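Local coordinates for uncharacterized protein (Eubacterium ventriosum, PDB 3FDI) that is of unknown function but, as a cytidylate kinase-like member of the P-loop NTPases, probably binds nucleotides and may transfer phosphate from ATP to a nucleoside monophosphate, at residues 85-90 and 109-114; 91-94 and 98-101; 158-161 and 165-168. All blocks are in the same frame, centred on the assembly; numbering follows the deposited sequence.

Contacts 1 and 2 both draw on helix 81-95, and their centres lie 9 Å apart; contact 2, where the chain leaves that helix for strand 101-104, is nested in the chain inside the loop that contact 1 closes. The two touch directly, L112 packing on A94 and I111 on R91. Contact 3 follows later, at the end of helix 142-163. Its centre is 14 Å from contact 1 and 22 Å from contact 2, and its nearest atoms stay about 11 Å from the latter. E109 OE2 lies 2.7 Å from H160 NE2, joining contacts 1 and 3. F101 of contact 2 pairs with strand 8-13, which in P-loop folds usually leads into the phosphate-binding loop.

Contact 1 (85-90 and 109-114); sequences RQFNFI and EEILSD
The apolar seam between helix 81-95 and the short helix 108-111 with the turn that follows it, in the P-loop NTPase-like fold, brings F87 and I90 against I111 and L112. The second helix follows strand 101-104, so the seam joins the helices before and after one strand of the parallel sheet. I111 points its side chain at the long helix and gives more surface to the contact than any other residue. Its CG1 stands beside the backbone N (chi1 -66°), and an extended second torsion (chi2 176°) carries CD1 on to the base of the F87 side chain. The two side chains cross at about a right angle. I111 CD1 lies 3.5 Å from F87 CB and also meets the CG, CD1 side of the ring obliquely, though its closest approach there is too short to be reliable. The other I111 branch, CG2, reaches the next turn of helix 81-95, 4.0 Å from F87 O and 4.1 Å from I90 CG2. That same methyl of I90 meets L112, with I90 CG2 3.9 Å from L112 CD1 and 4.0 Å from L112 CG. Here too the side chains are roughly perpendicular, while L112 CD2 passes 3.9 Å from I90 O. Beyond the helix end, S113 OG gives a 2.9 Å hydrogen bond to E110 O, tilted 24° from the carbonyl plane, and S113 N reaches that oxygen from the same face. Y163 meets the F87 ring edge-to-face, and R106 is hydrogen-bonded to Q86. All four touching residues are buried and their side chains meet carbon to carbon, with backbone carbonyls of F87 and I90 alongside, so the contact is one of hydrophobic burial; polar bonds lie at its flanks.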
loop_
_atom_site.group_PDB
_atom_site.type_symbol
_atom_site.label_atom_id
_atom_site.label_comp_id
_atom_site.label_asym_id
_atom_site.label_seq_id
_atom_site.Cartn_x
_atom_site.Cartn_y
_atom_site.Cartn_z
ATOM N N ARG B 85 -18.672 -3.520 20.622
ATOM C CA ARG B 85 -19.939 -4.128 20.919
ATOM C C ARG B 85 -20.441 -4.881 19.712
ATOM O O ARG B 85 -21.011 -5.964 19.856
ATOM C CB ARG B 85 -20.951 -3.083 21.358
ATOM C CG ARG B 85 -20.510 -2.258 22.537
ATOM C CD ARG B 85 -21.643 -1.415 23.101
ATOM N NE ARG B 85 -21.281 -0.857 24.403
ATOM C CZ ARG B 85 -22.118 -0.693 25.440
ATOM N NH1 ARG B 85 -23.390 -1.067 25.363
ATOM N NH2 ARG B 85 -21.679 -0.176 26.593
ATOM N N GLN B 86 -20.205 -4.326 18.526
ATOM C CA GLN B 86 -20.663 -4.958 17.339
ATOM C C GLN B 86 -19.837 -6.190 17.063
ATOM O O GLN B 86 -20.359 -7.194 16.584
ATOM C CB GLN B 86 -20.565 -4.015 16.172
ATOM C CG GLN B 86 -21.321 -2.752 16.392
ATOM C CD GLN B 86 -21.526 -1.965 15.144
ATOM O OE1 GLN B 86 -20.669 -1.912 14.281
ATOM N NE2 GLN B 86 -22.665 -1.309 15.057
ATOM N N PHE B 87 -18.523 -6.104 17.301
ATOM C CA PHE B 87 -17.635 -7.260 17.090
ATOM C C PHE B 87 -18.079 -8.368 18.026
ATOM O O PHE B 87 -18.264 -9.510 17.616
ATOM C CB PHE B 87 -16.162 -6.948 17.381
ATOM C CG PHE B 87 -15.540 -5.940 16.469
ATOM C CD1 PHE B 87 -16.029 -5.713 15.177
ATOM C CD2 PHE B 87 -14.430 -5.235 16.888
ATOM C CE1 PHE B 87 -15.447 -4.781 14.351
ATOM C CE2 PHE B 87 -13.850 -4.299 16.074
ATOM C CZ PHE B 87 -14.349 -4.083 14.782
ATOM N N ASN B 88 -18.319 -7.989 19.268
ATOM C CA ASN B 88 -18.708 -8.970 20.231
ATOM C C ASN B 88 -20.078 -9.620 19.937
ATOM O O ASN B 88 -20.219 -10.846 20.124
ATOM C CB ASN B 88 -18.656 -8.392 21.597
ATOM C CG ASN B 88 -18.620 -9.454 22.645
ATOM O OD1 ASN B 88 -17.979 -10.514 22.465
ATOM N ND2 ASN B 88 -19.341 -9.217 23.738
ATOM N N PHE B 89 -21.059 -8.825 19.463
ATOM C CA PHE B 89 -22.337 -9.366 18.963
ATOM C C PHE B 89 -22.090 -10.448 17.950
ATOM O O PHE B 89 -22.675 -11.503 18.016
ATOM C CB PHE B 89 -23.227 -8.271 18.342
ATOM C CG PHE B 89 -24.537 -8.773 17.751
ATOM C CD1 PHE B 89 -25.710 -8.726 18.479
ATOM C CD2 PHE B 89 -24.593 -9.220 16.455
ATOM C CE1 PHE B 89 -26.924 -9.194 17.927
ATOM C CE2 PHE B 89 -25.775 -9.676 15.902
ATOM C CZ PHE B 89 -26.927 -9.674 16.630
ATOM N N ILE B 90 -21.231 -10.162 16.994
ATOM C CA ILE B 90 -20.963 -11.036 15.889
ATOM C C ILE B 90 -20.278 -12.295 16.343
ATOM O O ILE B 90 -20.615 -13.382 15.889
ATOM C CB ILE B 90 -20.101 -10.306 14.872
ATOM C CG1 ILE B 90 -20.971 -9.256 14.164
ATOM C CG2 ILE B 90 -19.543 -11.238 13.826
ATOM C CD1 ILE B 90 -20.214 -8.423 13.088
ATOM N N GLU B 109 -15.107 -11.079 8.452
ATOM C CA GLU B 109 -14.207 -12.158 8.059
ATOM C C GLU B 109 -13.004 -12.228 9.014
ATOM O O GLU B 109 -12.507 -13.320 9.289
ATOM C CB GLU B 109 -13.745 -12.054 6.598
ATOM C CG GLU B 109 -12.520 -11.195 6.315
ATOM C CD GLU B 109 -12.667 -9.738 6.684
ATOM O OE1 GLU B 109 -13.825 -9.181 6.915
ATOM O OE2 GLU B 109 -11.583 -9.111 6.796
ATOM N N GLU B 110 -12.582 -11.084 9.555
ATOM C CA GLU B 110 -11.487 -11.052 10.524
ATOM C C GLU B 110 -11.922 -11.557 11.892
ATOM O O GLU B 110 -11.229 -12.415 12.483
ATOM C CB GLU B 110 -10.893 -9.661 10.648
ATOM C CG GLU B 110 -9.741 -9.530 11.616
ATOM C CD GLU B 110 -8.487 -10.362 11.250
ATOM O OE1 GLU B 110 -8.301 -10.744 10.061
ATOM O OE2 GLU B 110 -7.682 -10.629 12.180
ATOM N N ILE B 111 -13.044 -11.020 12.396
ATOM C CA ILE B 111 -13.629 -11.454 13.676
ATOM C C ILE B 111 -13.890 -12.992 13.778
ATOM O O ILE B 111 -13.669 -13.594 14.844
ATOM C CB ILE B 111 -14.963 -10.757 13.941
ATOM C CG1 ILE B 111 -14.748 -9.256 14.138
ATOM C CG2 ILE B 111 -15.691 -11.370 15.165
ATOM C CD1 ILE B 111 -16.036 -8.556 14.307
ATOM N N LEU B 112 -14.333 -13.594 12.676
ATOM C CA LEU B 112 -14.746 -14.969 12.639
ATOM C C LEU B 112 -13.736 -15.854 11.935
ATOM O O LEU B 112 -14.058 -16.945 11.458
ATOM C CB LEU B 112 -16.096 -15.039 11.960
ATOM C CG LEU B 112 -17.232 -14.333 12.697
ATOM C CD1 LEU B 112 -18.494 -14.434 11.906
ATOM C CD2 LEU B 112 -17.410 -14.873 14.163
ATOM N N SER B 113 -12.526 -15.327 11.822
ATOM C CA SER B 113 -11.324 -16.076 11.475
ATOM C C SER B 113 -11.243 -17.522 11.974
ATOM O O SER B 113 -11.014 -18.445 11.227
ATOM C CB SER B 113 -10.122 -15.369 12.097
ATOM O OG SER B 113 -9.623 -14.432 11.209
ATOM N N ASP B 114 -11.368 -17.716 13.259
ATOM C CA ASP B 114 -11.147 -19.063 13.782
ATOM C C ASP B 114 -12.383 -19.964 13.626
ATOM O O ASP B 114 -12.327 -21.130 14.016
ATOM C CB ASP B 114 -10.731 -19.013 15.246
ATOM C CG ASP B 114 -11.688 -18.235 16.074
ATOM O OD1 ASP B 114 -12.087 -17.146 15.602
ATOM O OD2 ASP B 114 -12.038 -18.685 17.196
#

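Contact 2 (91-94 and 98-101); sequences RKKA and KESF
K93 and E99 lay their side chains alongside each other and point the same way, where helix 81-95 ends and the chain turns toward strand 101-104, an alpha-to-beta connection in the P-loop NTPase-like fold. K93 bends at chi2 (-62°), and its CD lies within 3.3 Å of E99 OE1. One carboxylate oxygen, OE1, thus lies against the K93 methylenes; K93 NZ remains 4.1 Å from E99 OE1, beyond a salt bridge, and is instead paired with E97. E99 OE1 also has a weak hydrogen bond to Y35. The backbones of the same two residues are tied, E99 N donating to K93 O over 3.0 Å at a fairly straight 156°. F101 approaches the helix with its ring edge turned to the backbone, F101 CE2 lying 3.8 Å from A94 N, near the ring plane. F101 CE2 also lies 3.9 Å from K93 CB. F101 CZ meets A94 CB at 4.1 Å, while Y35 packs against the ring and I8 of strand 8-13 touches both residues, so the alanine–phenylalanine pair joins the helix end to the sheet. The turn itself passes through K98, which has a positive phi, in the left-handed helical region, and its CA-H points to A94 O, 3.5 Å from K98 CA and 152° at the hydrogen.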
loop_
_atom_site.group_PDB
_atom_site.type_symbol
_atom_site.label_atom_id
_atom_site.label_comp_id
_atom_site.label_asym_id
_atom_site.label_seq_id
_atom_site.Cartn_x
_atom_site.Cartn_y
_atom_site.Cartn_z
ATOM N N ARG B 91 -19.320 -12.124 17.252
ATOM C CA ARG B 91 -18.553 -13.217 17.795
ATOM C C ARG B 91 -19.457 -14.141 18.636
ATOM O O ARG B 91 -19.391 -15.348 18.505
ATOM C CB ARG B 91 -17.402 -12.646 18.631
ATOM C CG ARG B 91 -16.402 -13.672 19.195
ATOM C CD ARG B 91 -15.630 -13.142 20.430
ATOM N NE ARG B 91 -16.556 -12.829 21.516
ATOM C CZ ARG B 91 -17.057 -13.700 22.391
ATOM N NH1 ARG B 91 -16.729 -14.999 22.376
ATOM N NH2 ARG B 91 -17.935 -13.268 23.277
ATOM N N LYS B 92 -20.290 -13.569 19.491
ATOM C CA LYS B 92 -21.209 -14.358 20.314
ATOM C C LYS B 92 -22.212 -15.118 19.472
ATOM O O LYS B 92 -22.436 -16.291 19.714
ATOM C CB LYS B 92 -21.970 -13.484 21.323
ATOM C CG LYS B 92 -21.160 -13.123 22.551
ATOM C CD LYS B 92 -21.989 -12.295 23.566
ATOM C CE LYS B 92 -21.151 -11.887 24.805
ATOM N NZ LYS B 92 -21.948 -11.348 25.965
ATOM N N LYS B 93 -22.835 -14.440 18.510
ATOM C CA LYS B 93 -23.806 -15.096 17.658
ATOM C C LYS B 93 -23.133 -16.239 16.891
ATOM O O LYS B 93 -23.709 -17.330 16.775
ATOM C CB LYS B 93 -24.485 -14.119 16.695
ATOM C CG LYS B 93 -25.446 -13.128 17.342
ATOM C CD LYS B 93 -26.629 -13.821 18.035
ATOM C CE LYS B 93 -27.843 -12.907 18.103
ATOM N NZ LYS B 93 -28.988 -13.416 18.917
ATOM N N ALA B 94 -21.932 -16.010 16.366
ATOM C CA ALA B 94 -21.231 -17.093 15.681
ATOM C C ALA B 94 -20.786 -18.254 16.574
ATOM O O ALA B 94 -20.945 -19.407 16.185
ATOM C CB ALA B 94 -20.026 -16.571 14.917
ATOM N N LYS B 98 -23.995 -20.270 18.135
ATOM C CA LYS B 98 -23.869 -21.117 16.951
ATOM C C LYS B 98 -24.954 -20.861 15.898
ATOM O O LYS B 98 -25.400 -21.770 15.179
ATOM C CB LYS B 98 -23.847 -22.585 17.347
ATOM C CG LYS B 98 -22.588 -23.014 18.072
ATOM C CD LYS B 98 -21.388 -23.110 17.126
ATOM C CE LYS B 98 -20.278 -23.917 17.786
ATOM N NZ LYS B 98 -19.114 -24.181 16.916
ATOM N N GLU B 99 -25.314 -19.597 15.761
ATOM C CA GLU B 99 -26.299 -19.200 14.782
ATOM C C GLU B 99 -25.699 -19.125 13.377
ATOM O O GLU B 99 -24.501 -18.839 13.202
ATOM C CB GLU B 99 -26.863 -17.842 15.177
ATOM C CG GLU B 99 -27.961 -17.368 14.267
ATOM C CD GLU B 99 -28.581 -16.054 14.684
ATOM O OE1 GLU B 99 -27.942 -15.278 15.440
ATOM O OE2 GLU B 99 -29.723 -15.800 14.238
ATOM N N SER B 100 -26.550 -19.359 12.385
ATOM C CA SER B 100 -26.207 -19.140 11.014
ATOM C C SER B 100 -26.710 -17.777 10.559
ATOM O O SER B 100 -27.822 -17.371 10.928
ATOM C CB SER B 100 -26.826 -20.198 10.163
ATOM O OG SER B 100 -26.284 -21.464 10.515
ATOM N N PHE B 101 -25.895 -17.071 9.765
ATOM C CA PHE B 101 -26.253 -15.739 9.276
ATOM C C PHE B 101 -25.322 -15.247 8.187
ATOM O O PHE B 101 -24.262 -15.820 7.944
ATOM C CB PHE B 101 -26.311 -14.670 10.431
ATOM C CG PHE B 101 -25.026 -14.529 11.214
ATOM C CD1 PHE B 101 -24.054 -13.593 10.849
ATOM C CD2 PHE B 101 -24.784 -15.339 12.309
ATOM C CE1 PHE B 101 -22.866 -13.462 11.572
ATOM C CE2 PHE B 101 -23.591 -15.235 13.043
ATOM C CZ PHE B 101 -22.629 -14.289 12.671
#

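Contact 3 (158-161 and 165-168); sequences VYHN and ESKW
N161 OD1 is gripped by two N-H groups, and the straighter, shorter bond is the one that crosses the contact: W168 N reaches it at 2.8 Å and 167°, in the carbonyl plane and on a lone pair. The second donor is the neighbouring H160 ND1, 3.1 Å from N161 OD1 and also in the carbonyl plane, with the oxygen close to the imidazole plane. Holding the amide CG beside the backbone N (chi1 -63°) brings this carbonyl to the loop that follows helix 142-163. The other end of the amide is used as well: a water accepts from N161 ND2 at 2.9 Å and donates to W168 O at 2.7 Å, so backbone N and O of W168 are both linked to one asparagine. The tryptophan turns an edge of its indole toward the face of H160, in an offset edge-to-face pair with the five-membered ring 5.7 Å from the imidazole centroid and the planes at 61°. At the imidazole edge sits S166 OG, 3.5 Å from H160 CE1, a buried hydroxyl with no hydrogen-bonding partner in the model. F122 packs on the indole edge-to-face, R172 of a third subunit touches it, and K154 of a second subunit binds N161 O. H160 NE2 is hydrogen-bonded to E109. With ND1 donating its N-H to the amide oxygen and NE2 facing a carboxylate, the imidazole is fixed in rotation and may be drawn toward the doubly protonated form, which E109 would stabilise.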
loop_
_atom_site.group_PDB
_atom_site.type_symbol
_atom_site.label_atom_id
_atom_site.label_comp_id
_atom_site.label_asym_id
_atom_site.label_seq_id
_atom_site.Cartn_x
_atom_site.Cartn_y
_atom_site.Cartn_z
ATOM N N VAL B 158 -10.834 2.324 5.047
ATOM C CA VAL B 158 -10.310 2.908 6.251
ATOM C C VAL B 158 -10.831 2.179 7.476
ATOM O O VAL B 158 -10.057 1.827 8.347
ATOM C CB VAL B 158 -10.610 4.448 6.329
ATOM C CG1 VAL B 158 -10.725 4.915 7.738
ATOM C CG2 VAL B 158 -9.538 5.219 5.606
ATOM N N TYR B 159 -12.133 1.955 7.544
ATOM C CA TYR B 159 -12.705 1.259 8.692
ATOM C C TYR B 159 -12.047 -0.135 8.844
ATOM O O TYR B 159 -11.529 -0.480 9.900
ATOM C CB TYR B 159 -14.231 1.188 8.546
ATOM C CG TYR B 159 -14.920 0.166 9.463
ATOM C CD1 TYR B 159 -15.124 0.424 10.861
ATOM C CD2 TYR B 159 -15.354 -1.042 8.946
ATOM C CE1 TYR B 159 -15.743 -0.513 11.696
ATOM C CE2 TYR B 159 -15.993 -1.963 9.751
ATOM C CZ TYR B 159 -16.186 -1.694 11.116
ATOM O OH TYR B 159 -16.769 -2.678 11.844
ATOM N N HIS B 160 -12.038 -0.893 7.753
ATOM C CA HIS B 160 -11.486 -2.238 7.732
ATOM C C HIS B 160 -9.999 -2.293 8.066
ATOM O O HIS B 160 -9.579 -3.166 8.833
ATOM C CB HIS B 160 -11.689 -2.896 6.370
ATOM C CG HIS B 160 -11.282 -4.341 6.335
ATOM N ND1 HIS B 160 -9.986 -4.744 6.111
ATOM C CD2 HIS B 160 -12.008 -5.481 6.479
ATOM C CE1 HIS B 160 -9.923 -6.063 6.158
ATOM N NE2 HIS B 160 -11.140 -6.535 6.342
ATOM N N ASN B 161 -9.197 -1.417 7.449
ATOM C CA ASN B 161 -7.721 -1.518 7.615
ATOM C C ASN B 161 -7.280 -0.912 8.928
ATOM O O ASN B 161 -6.144 -1.100 9.393
ATOM C CB ASN B 161 -6.946 -0.904 6.425
ATOM C CG ASN B 161 -7.217 -1.642 5.074
ATOM O OD1 ASN B 161 -7.857 -2.721 5.031
ATOM N ND2 ASN B 161 -6.736 -1.041 3.966
ATOM N N GLU B 165 -5.444 -6.310 10.211
ATOM C CA GLU B 165 -4.107 -6.268 9.605
ATOM C C GLU B 165 -4.156 -6.714 8.145
ATOM O O GLU B 165 -3.359 -6.302 7.345
ATOM C CB GLU B 165 -3.169 -7.196 10.368
ATOM C CG GLU B 165 -2.880 -6.743 11.845
ATOM C CD GLU B 165 -2.007 -7.757 12.603
ATOM O OE1 GLU B 165 -1.942 -8.921 12.129
ATOM O OE2 GLU B 165 -1.375 -7.409 13.643
ATOM N N SER B 166 -5.110 -7.541 7.791
ATOM C CA SER B 166 -5.358 -7.864 6.374
ATOM C C SER B 166 -5.949 -6.625 5.635
ATOM O O SER B 166 -6.438 -5.672 6.253
ATOM C CB SER B 166 -6.368 -9.007 6.295
ATOM O OG SER B 166 -7.571 -8.488 6.880
ATOM N N LYS B 167 -5.919 -6.672 4.310
ATOM C CA LYS B 167 -6.228 -5.489 3.499
ATOM C C LYS B 167 -7.569 -5.619 2.799
ATOM O O LYS B 167 -7.854 -6.619 2.120
ATOM C CB LYS B 167 -5.121 -5.276 2.446
ATOM C CG LYS B 167 -3.740 -4.982 3.052
ATOM C CD LYS B 167 -3.682 -3.657 3.784
ATOM C CE LYS B 167 -2.412 -3.478 4.629
ATOM N NZ LYS B 167 -2.586 -2.253 5.534
ATOM N N TRP B 168 -8.394 -4.609 2.989
ATOM C CA TRP B 168 -9.686 -4.512 2.334
ATOM C C TRP B 168 -9.530 -4.690 0.823
ATOM O O TRP B 168 -8.747 -4.003 0.215
ATOM C CB TRP B 168 -10.276 -3.149 2.571
ATOM C CG TRP B 168 -11.642 -2.981 2.004
ATOM C CD1 TRP B 168 -12.802 -3.380 2.572
ATOM C CD2 TRP B 168 -11.998 -2.331 0.783
ATOM N NE1 TRP B 168 -13.868 -3.027 1.779
ATOM C CE2 TRP B 168 -13.398 -2.378 0.677
ATOM C CE3 TRP B 168 -11.267 -1.710 -0.231
ATOM C CZ2 TRP B 168 -14.090 -1.830 -0.392
ATOM C CZ3 TRP B 168 -11.960 -1.129 -1.300
ATOM C CH2 TRP B 168 -13.357 -1.218 -1.374
HETATM O O HOH W 1 -7.075 -2.124 1.296
#